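Local coordinates for protein membrane-bound protease PH1510 (Pyrococcus horikoshii, PDB 6M4B) that cleaves protein substrates, among them a stomatin homolog, near hydrophobic or aromatic residues, here as the protease domain with its nucleophile replaced, at residues N58-Q61 / R62-S66. The protein carries 1 engineered substitution. Residues are numbered along the deposited sequence; the frame is centred on the assembly and turned at random.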
ATOM      1  N   ASN A  58      -3.571  -0.587  -7.102  1.00 40.10           N
ATOM      2  CA  ASN A  58      -4.085  -1.959  -7.056  1.00 47.33           C
ATOM      3  C   ASN A  58      -3.121  -2.936  -7.723  1.00 46.11           C
ATOM      4  O   ASN A  58      -2.951  -4.046  -7.214  1.00 44.16           O
ATOM      5  CB  ASN A  58      -5.472  -2.091  -7.725  1.00 52.14           C
ATOM      6  CG  ASN A  58      -6.535  -1.205  -7.071  1.00 52.73           C
ATOM      7  OD1 ASN A  58      -6.595  -1.075  -5.852  1.00 51.76           O
ATOM      8  ND2 ASN A  58      -7.379  -0.599  -7.894  1.00 52.83           N
ATOM      9  N   ILE A  59      -2.439  -2.503  -8.805  1.00 40.81           N
ATOM     10  CA  ILE A  59      -1.417  -3.360  -9.401  1.00 45.35           C
ATOM     11  C   ILE A  59      -0.283  -3.564  -8.396  1.00 42.65           C
ATOM     12  O   ILE A  59       0.108  -4.695  -8.095  1.00 42.62           O
ATOM     13  CB  ILE A  59      -0.866  -2.802 -10.711  1.00 42.84           C
ATOM     14  CG1 ILE A  59      -1.975  -2.792 -11.757  1.00 44.38           C
ATOM     15  CG2 ILE A  59       0.333  -3.653 -11.177  1.00 38.59           C
ATOM     16  CD1 ILE A  59      -1.604  -2.062 -13.046  1.00 45.33           C
ATOM     17  N   VAL A  60       0.232  -2.474  -7.854  1.00 37.94           N
ATOM     18  CA  VAL A  60       1.307  -2.604  -6.847  1.00 44.52           C
ATOM     19  C   VAL A  60       0.915  -3.574  -5.727  1.00 42.32           C
ATOM     20  O   VAL A  60       1.699  -4.444  -5.323  1.00 40.75           O
ATOM     21  CB  VAL A  60       1.705  -1.248  -6.255  1.00 40.82           C
ATOM     22  CG1 VAL A  60       2.522  -1.418  -4.991  1.00 41.73           C
ATOM     23  CG2 VAL A  60       2.486  -0.446  -7.289  1.00 42.32           C
ATOM     24  N   GLN A  61      -0.295  -3.418  -5.223  1.00 44.47           N
ATOM     25  CA  GLN A  61      -0.734  -4.253  -4.112  1.00 48.60           C
ATOM     26  C   GLN A  61      -0.944  -5.718  -4.550  1.00 46.43           C
ATOM     27  O   GLN A  61      -0.729  -6.633  -3.776  1.00 42.07           O
ATOM     28  CB  GLN A  61      -2.003  -3.698  -3.438  1.00 49.97           C
ATOM     29  CG  GLN A  61      -1.897  -3.733  -1.899  1.00 59.46           C
ATOM     30  CD  GLN A  61      -2.993  -4.499  -1.252  1.00 63.38           C
ATOM     31  OE1 GLN A  61      -3.667  -5.291  -1.904  1.00 70.93           O
ATOM     32  NE2 GLN A  61      -3.162  -4.305   0.038  1.00 64.72           N
ATOM     33  N   ARG A  62      -1.368  -5.932  -5.775  1.00 43.28           N
ATOM     34  CA  ARG A  62      -1.469  -7.314  -6.281  1.00 46.33           C
ATOM     35  C   ARG A  62      -0.088  -8.001  -6.319  1.00 41.88           C
ATOM     36  O   ARG A  62       0.052  -9.137  -5.881  1.00 45.36           O
ATOM     37  CB  ARG A  62      -2.080  -7.317  -7.668  1.00 43.83           C
ATOM     38  CG  ARG A  62      -2.337  -8.680  -8.262  1.00 46.37           C
ATOM     39  CD  ARG A  62      -3.296  -9.465  -7.410  1.00 46.94           C
ATOM     40  NE  ARG A  62      -3.479 -10.798  -7.930  1.00 51.34           N
ATOM     41  CZ  ARG A  62      -2.843 -11.896  -7.539  1.00 56.19           C
ATOM     42  NH1 ARG A  62      -1.886 -11.875  -6.600  1.00 59.33           N
ATOM     43  NH2 ARG A  62      -3.184 -13.058  -8.106  1.00 51.63           N
ATOM     44  N   ILE A  63       0.910  -7.276  -6.797  1.00 37.51           N
ATOM     45  CA  ILE A  63       2.280  -7.771  -6.786  1.00 36.18           C
ATOM     46  C   ILE A  63       2.755  -8.041  -5.361  1.00 41.63           C
ATOM     47  O   ILE A  63       3.313  -9.106  -5.083  1.00 37.81           O
ATOM     48  CB  ILE A  63       3.202  -6.804  -7.517  1.00 37.30           C
ATOM     49  CG1 ILE A  63       2.836  -6.829  -9.007  1.00 36.93           C
ATOM     50  CG2 ILE A  63       4.676  -7.140  -7.295  1.00 36.54           C
ATOM     51  CD1 ILE A  63       3.396  -5.698  -9.804  1.00 41.20           C
ATOM     52  N   GLN A  64       2.474  -7.139  -4.431  1.00 42.15           N
ATOM     53  CA  GLN A  64       2.948  -7.325  -3.082  1.00 45.34           C
ATOM     54  C   GLN A  64       2.372  -8.555  -2.392  1.00 47.61           C
ATOM     55  O   GLN A  64       3.033  -9.112  -1.541  1.00 39.70           O
ATOM     56  CB  GLN A  64       2.683  -6.082  -2.227  1.00 54.36           C
ATOM     57  CG  GLN A  64       3.608  -4.903  -2.547  1.00 62.76           C
ATOM     58  CD  GLN A  64       3.253  -3.657  -1.730  1.00 68.37           C
ATOM     59  OE1 GLN A  64       2.073  -3.424  -1.417  1.00 84.41           O
ATOM     60  NE2 GLN A  64       4.258  -2.851  -1.388  1.00 62.52           N
ATOM     61  N   GLN A  65       1.119  -8.906  -2.690  1.00 50.83           N
ATOM     62  CA  GLN A  65       0.449 -10.092  -2.127  1.00 56.68           C
ATOM     63  C   GLN A  65       0.710 -11.355  -2.969  1.00 50.84           C
ATOM     64  O   GLN A  65       0.213 -12.398  -2.633  1.00 47.41           O
ATOM     65  CB  GLN A  65      -1.093  -9.895  -2.052  1.00 65.69           C
ATOM     66  CG  GLN A  65      -1.639  -8.655  -1.322  1.00 75.69           C
ATOM     67  CD  GLN A  65      -1.470  -8.711   0.187  1.00 88.14           C
ATOM     68  OE1 GLN A  65      -0.366  -8.867   0.700  1.00 85.43           O
ATOM     69  NE2 GLN A  65      -2.568  -8.549   0.907  1.00 95.86           N
ATOM     70  N   SER A  66       1.393 -11.224  -4.096  1.00 47.42           N
ATOM     71  CA  SER A  66       1.680 -12.349  -4.972  1.00 47.76           C
ATOM     72  C   SER A  66       2.325 -13.473  -4.207  1.00 43.18           C
ATOM     73  O   SER A  66       3.209 -13.253  -3.413  1.00 41.21           O
ATOM     74  CB  SER A  66       2.588 -11.944  -6.157  1.00 44.70           C
ATOM     75  OG  SER A  66       2.829 -13.069  -7.005  1.00 43.06           O
TER
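V60 and Q64 lie side by side one helical turn apart, both pointing the same way, with the CG1 methyl of V60 4.0 Å from the amide carbon CD of Q64. The glutamine chain runs back along the turn because CG is anti to its own carbonyl carbon (chi1 -74°) and the chain is extended beyond it; CG of Q64 thereby passes 3.4 Å from V60 O, while OE1 of Q64 stands 4.0 Å from CG of Q61. Q61 crosses Q64 at about a right angle, their amide planes 51° apart. Such a long, flexible residue suits this place, its methylenes covering the turn while its side chain also touches L136 and E139 of helix 123-139 and, across the dimer, Y128 of the second subunit. A serine here would end the chain at its hydroxyl, and is likely to remove the amide carbon from beside CG1 of V60 and open a gap facing L136. These residues lie in the last turns of helix 53-64, the helical link of a beta-alpha-beta crossover between parallel strands 41-47 and 70-74 in the ClpP/crotonase-type fold of this protease domain. On the buried side I59 and I63 meet obliquely, CG2 to CD1 at 3.9 Å; branched apolar chains fit here, since both also pack on I88 of helix 84-90. Q61 and Q65 run alongside each other, OE1 of Q61 4.0 Å from CG of Q65. A glutamine at Q65 is long enough to carry an amide N-H across the dimer interface, where NE2 donates to the backbone O of D54 of the second subunit. Arginine suits R62 because its long chain, bent at chi2, brings several N-H groups to two carboxylates of helix 21-36, NE pairing with D28 and NH2 with E35.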